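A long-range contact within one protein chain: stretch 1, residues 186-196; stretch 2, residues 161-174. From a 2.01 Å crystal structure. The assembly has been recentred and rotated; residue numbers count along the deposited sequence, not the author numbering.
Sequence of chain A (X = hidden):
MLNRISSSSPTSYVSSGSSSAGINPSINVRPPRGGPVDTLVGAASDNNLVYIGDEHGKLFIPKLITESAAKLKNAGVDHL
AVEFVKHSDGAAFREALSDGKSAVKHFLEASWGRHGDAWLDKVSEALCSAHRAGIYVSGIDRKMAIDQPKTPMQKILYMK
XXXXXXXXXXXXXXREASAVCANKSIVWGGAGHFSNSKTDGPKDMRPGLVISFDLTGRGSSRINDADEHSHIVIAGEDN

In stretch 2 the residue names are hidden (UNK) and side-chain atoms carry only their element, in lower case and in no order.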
# COMPACT_ATOMS: atom_id res chain seq x y z
N ILE A 186 2.35 -7.33 2.56
CA ILE A 186 1.51 -6.35 1.87
C ILE A 186 2.41 -5.20 1.44
O ILE A 186 3.24 -4.73 2.22
CB ILE A 186 0.37 -5.84 2.77
CG1 ILE A 186 -0.61 -6.97 3.06
CG2 ILE A 186 -0.35 -4.66 2.11
CD1 ILE A 186 -1.63 -6.65 4.13
N VAL A 187 2.24 -4.76 0.20
CA VAL A 187 2.91 -3.58 -0.33
C VAL A 187 1.87 -2.49 -0.49
O VAL A 187 0.85 -2.68 -1.17
CB VAL A 187 3.61 -3.88 -1.67
CG1 VAL A 187 4.07 -2.60 -2.35
CG2 VAL A 187 4.79 -4.81 -1.44
N TRP A 188 2.12 -1.34 0.13
CA TRP A 188 1.17 -0.23 0.19
C TRP A 188 1.83 0.97 -0.48
O TRP A 188 2.83 1.49 0.02
CB TRP A 188 0.79 0.06 1.64
CG TRP A 188 -0.17 1.18 1.84
CD1 TRP A 188 -0.97 1.77 0.91
CD2 TRP A 188 -0.45 1.85 3.08
NE1 TRP A 188 -1.73 2.77 1.49
CE2 TRP A 188 -1.42 2.83 2.82
CE3 TRP A 188 0.04 1.70 4.38
CZ2 TRP A 188 -1.91 3.67 3.82
CZ3 TRP A 188 -0.45 2.53 5.37
CH2 TRP A 188 -1.41 3.51 5.09
N GLY A 189 1.27 1.39 -1.61
CA GLY A 189 1.84 2.48 -2.38
C GLY A 189 0.81 3.02 -3.34
O GLY A 189 -0.28 2.47 -3.50
N GLY A 190 1.18 4.13 -3.99
CA GLY A 190 0.28 4.81 -4.90
C GLY A 190 -0.33 3.90 -5.95
O GLY A 190 0.39 3.17 -6.64
N ALA A 191 -1.66 3.96 -6.09
CA ALA A 191 -2.37 3.04 -6.98
C ALA A 191 -1.91 3.17 -8.42
O ALA A 191 -1.98 2.20 -9.18
CB ALA A 191 -3.87 3.29 -6.88
N GLY A 192 -1.43 4.35 -8.83
CA GLY A 192 -0.94 4.51 -10.18
C GLY A 192 0.18 3.54 -10.53
O GLY A 192 0.37 3.20 -11.70
N HIS A 193 0.92 3.08 -9.52
CA HIS A 193 2.01 2.15 -9.76
C HIS A 193 1.52 0.74 -10.05
O HIS A 193 2.30 -0.08 -10.55
CB HIS A 193 2.96 2.13 -8.56
CG HIS A 193 3.71 3.41 -8.37
ND1 HIS A 193 5.05 3.53 -8.64
CD2 HIS A 193 3.30 4.63 -7.94
CE1 HIS A 193 5.44 4.77 -8.38
NE2 HIS A 193 4.40 5.46 -7.96
N PHE A 194 0.25 0.44 -9.76
CA PHE A 194 -0.29 -0.91 -9.86
C PHE A 194 -1.28 -1.06 -11.01
O PHE A 194 -2.09 -1.99 -11.01
CB PHE A 194 -0.95 -1.30 -8.54
CG PHE A 194 -0.09 -1.09 -7.33
CD1 PHE A 194 1.29 -1.16 -7.42
CD2 PHE A 194 -0.66 -0.81 -6.10
CE1 PHE A 194 2.08 -0.96 -6.30
CE2 PHE A 194 0.13 -0.61 -4.99
CZ PHE A 194 1.50 -0.69 -5.08
N SER A 195 -1.24 -0.17 -12.00
CA SER A 195 -2.14 -0.28 -13.13
C SER A 195 -1.75 -1.47 -14.00
O SER A 195 -0.64 -2.01 -13.92
CB SER A 195 -2.12 1.00 -13.97
OG SER A 195 -0.83 1.23 -14.52
N ASN A 196 -2.69 -1.89 -14.85
CA ASN A 196 -2.49 -3.01 -15.77
C ASN A 196 -1.88 -4.21 -15.04
O ASN A 196 -0.92 -4.83 -15.51
CB ASN A 196 -1.62 -2.60 -16.96
CG ASN A 196 -2.27 -1.51 -17.80
OD1 ASN A 196 -3.25 -1.75 -18.49
ND2 ASN A 196 -1.71 -0.30 -17.74
N UNK A 161 7.85 8.31 -15.54
CA UNK A 161 9.09 8.33 -14.78
C UNK A 161 8.88 7.76 -13.38
O UNK A 161 9.71 6.98 -12.89
c UNK A 161 9.64 9.75 -14.70
c UNK A 161 10.38 11.81 -15.97
n UNK A 161 10.89 13.86 -17.31
c UNK A 161 10.09 10.32 -16.05
c UNK A 161 10.77 12.38 -17.33
N UNK A 162 7.77 8.12 -12.73
CA UNK A 162 7.47 7.56 -11.42
C UNK A 162 7.38 6.04 -11.47
O UNK A 162 7.89 5.34 -10.59
n UNK A 162 8.18 9.24 -6.73
n UNK A 162 6.34 9.08 -8.11
c UNK A 162 6.17 8.15 -10.88
n UNK A 162 6.31 8.11 -6.03
c UNK A 162 6.95 9.84 -9.20
c UNK A 162 6.24 9.63 -10.52
c UNK A 162 6.94 8.81 -6.96
N UNK A 163 6.72 5.50 -12.50
CA UNK A 163 6.56 4.05 -12.60
C UNK A 163 7.87 3.34 -12.84
O UNK A 163 7.95 2.12 -12.63
c UNK A 163 3.23 3.09 -14.37
c UNK A 163 4.14 3.47 -13.21
c UNK A 163 5.57 3.71 -13.71
c UNK A 163 3.60 4.68 -12.47
N UNK A 164 8.92 4.05 -13.27
CA UNK A 164 10.22 3.41 -13.42
C UNK A 164 10.76 2.92 -12.09
O UNK A 164 11.66 2.07 -12.07
c UNK A 164 11.21 4.39 -14.06
N UNK A 165 10.24 3.43 -10.97
CA UNK A 165 10.70 3.03 -9.65
C UNK A 165 10.12 1.70 -9.19
O UNK A 165 10.56 1.18 -8.17
c UNK A 165 10.93 5.49 -8.83
c UNK A 165 12.45 5.45 -8.79
c UNK A 165 10.39 6.45 -7.78
c UNK A 165 10.33 4.10 -8.62
N UNK A 166 9.15 1.14 -9.91
CA UNK A 166 8.52 -0.10 -9.48
C UNK A 166 9.56 -1.19 -9.25
O UNK A 166 9.47 -1.94 -8.27
n UNK A 166 5.13 -0.40 -11.00
c UNK A 166 6.17 0.15 -10.38
c UNK A 166 7.49 -0.56 -10.52
o UNK A 166 6.07 1.18 -9.72
N UNK A 167 10.55 -1.29 -10.14
CA UNK A 167 11.56 -2.33 -10.00
C UNK A 167 12.32 -2.17 -8.69
O UNK A 167 12.72 -3.16 -8.07
c UNK A 167 12.50 -2.30 -11.23
c UNK A 167 13.35 -1.03 -11.24
c UNK A 167 13.37 -3.53 -11.24
N UNK A 168 12.53 -0.93 -8.24
CA UNK A 168 13.27 -0.69 -7.01
C UNK A 168 12.37 -0.85 -5.79
O UNK A 168 12.81 -1.37 -4.76
c UNK A 168 13.90 0.70 -7.04
N UNK A 169 11.13 -0.38 -5.87
CA UNK A 169 10.15 -0.66 -4.83
C UNK A 169 10.08 -2.16 -4.57
O UNK A 169 10.03 -2.60 -3.41
c UNK A 169 5.95 1.48 -5.37
c UNK A 169 5.16 3.76 -5.18
c UNK A 169 7.25 1.94 -5.17
n UNK A 169 8.81 3.51 -4.80
c UNK A 169 7.46 3.32 -4.98
c UNK A 169 8.52 1.30 -5.10
c UNK A 169 4.92 2.39 -5.38
c UNK A 169 6.42 4.25 -4.99
c UNK A 169 8.77 -0.16 -5.25
c UNK A 169 9.44 2.29 -4.88
N UNK A 170 10.04 -2.96 -5.63
CA UNK A 170 9.91 -4.40 -5.50
C UNK A 170 11.16 -5.01 -4.86
O UNK A 170 11.06 -5.89 -4.01
o UNK A 170 10.49 -7.20 -7.25
c UNK A 170 9.64 -5.02 -6.87
c UNK A 170 9.53 -6.53 -6.83
o UNK A 170 8.47 -7.04 -6.40
N UNK A 171 12.34 -4.53 -5.25
CA UNK A 171 13.57 -5.05 -4.68
C UNK A 171 13.64 -4.78 -3.18
O UNK A 171 14.08 -5.63 -2.40
c UNK A 171 14.78 -4.45 -5.39
N UNK A 172 13.21 -3.58 -2.76
CA UNK A 172 13.24 -3.24 -1.34
C UNK A 172 12.21 -4.04 -0.56
O UNK A 172 12.48 -4.48 0.56
c UNK A 172 13.00 -1.74 -1.16
N UNK A 173 11.01 -4.21 -1.12
CA UNK A 173 9.98 -4.98 -0.43
C UNK A 173 10.38 -6.44 -0.31
O UNK A 173 10.12 -7.08 0.72
c UNK A 173 8.64 -4.85 -1.17
N UNK A 174 11.01 -6.98 -1.35
CA UNK A 174 11.51 -8.35 -1.30
C UNK A 174 12.58 -8.51 -0.23
O UNK A 174 12.51 -9.40 0.62
c UNK A 174 12.64 -10.16 -2.61
o UNK A 174 11.03 -8.70 -3.64
c UNK A 174 12.07 -8.76 -2.66

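Position 161 carries four carbons in a row ending in nitrogen, the pattern of lysine; Lys-161 is out of reach of stretch 1. Position 162 has three carbons, a nitrogen, then a carbon bearing two more nitrogens, a guanidinium with a terminal nitrogen near the His-193 imidazole: Arg-162. Its NH2 lies 3.8 Å from His-193 NE2, and its backbone O lies 3.3 Å from His-193 CE1.

At 163, four carbons fork at the second, and one terminal methyl sits over the His-193 ring. This is Leu-163, since isoleucine would branch at the first carbon. CD1 stands 4.3 Å from the ring centroid, 11° off the normal, a CH-pi geometry; the same CD1 is 3.6 Å from Gly-192 O.

A single carbon at 164, pointing away, gives Ala-164. Position 165 repeats the four-carbon fork, hence Leu-165, but makes no contact with stretch 1. At 166 two carbons end in one oxygen and one nitrogen, a short amide whose oxygen faces His-193 ND1 and whose nitrogen faces His-193 O: Asn-166. Both polar atoms are used on one residue, with His-193 ND1 donating to Asn-166 OD1 (2.8 Å, 157°) and Asn-166 ND2 donating to His-193 O (2.9 Å, 151°).

Position 167 has one carbon carrying two more, so it is Val-167; 168 has one carbon, so it is Ala-168. Both are out of reach. At 169 one carbon leads to fused five- and six-membered rings with eight carbons and one nitrogen, an indole whose six-membered ring lies over the His-193 ring, identifying Trp-169. The two rings stack face to face, centroids 3.9 Å apart and planes at 20°, while Trp-169 CZ3 comes within 4.3 Å of Gly-189 CA. An ideal CB on Gly-189 would fall 2.9 Å from that CZ3, a clash.

Two carbons, the second with two oxygens, make 170 Asp-170, which does not contact stretch 1. Single carbons at 171 and 172 give Ala-171 and Ala-172, both out of reach. The lone carbon at 173 points toward the strand: Ala-173 CB packs 3.9 Å from Val-187 CG2. At 174 one carbon bears an oxygen and a carbon, so it is Thr-174; its OG1 donates to Asp-170 O at 2.8 Å, within the helix.

The contact centres on His-193. Leu-163 and Trp-169 cover opposite faces of its imidazole, and Asn-166 holds ND1 at the edge while also binding the backbone O, fixing ring and main chain together. Farther along, Val-187 and Ala-173 supply a small apolar contact between strand and helix, whose directions differ by 142°.

Stretch 2 (161-174) KRLALNVAWDAAAT
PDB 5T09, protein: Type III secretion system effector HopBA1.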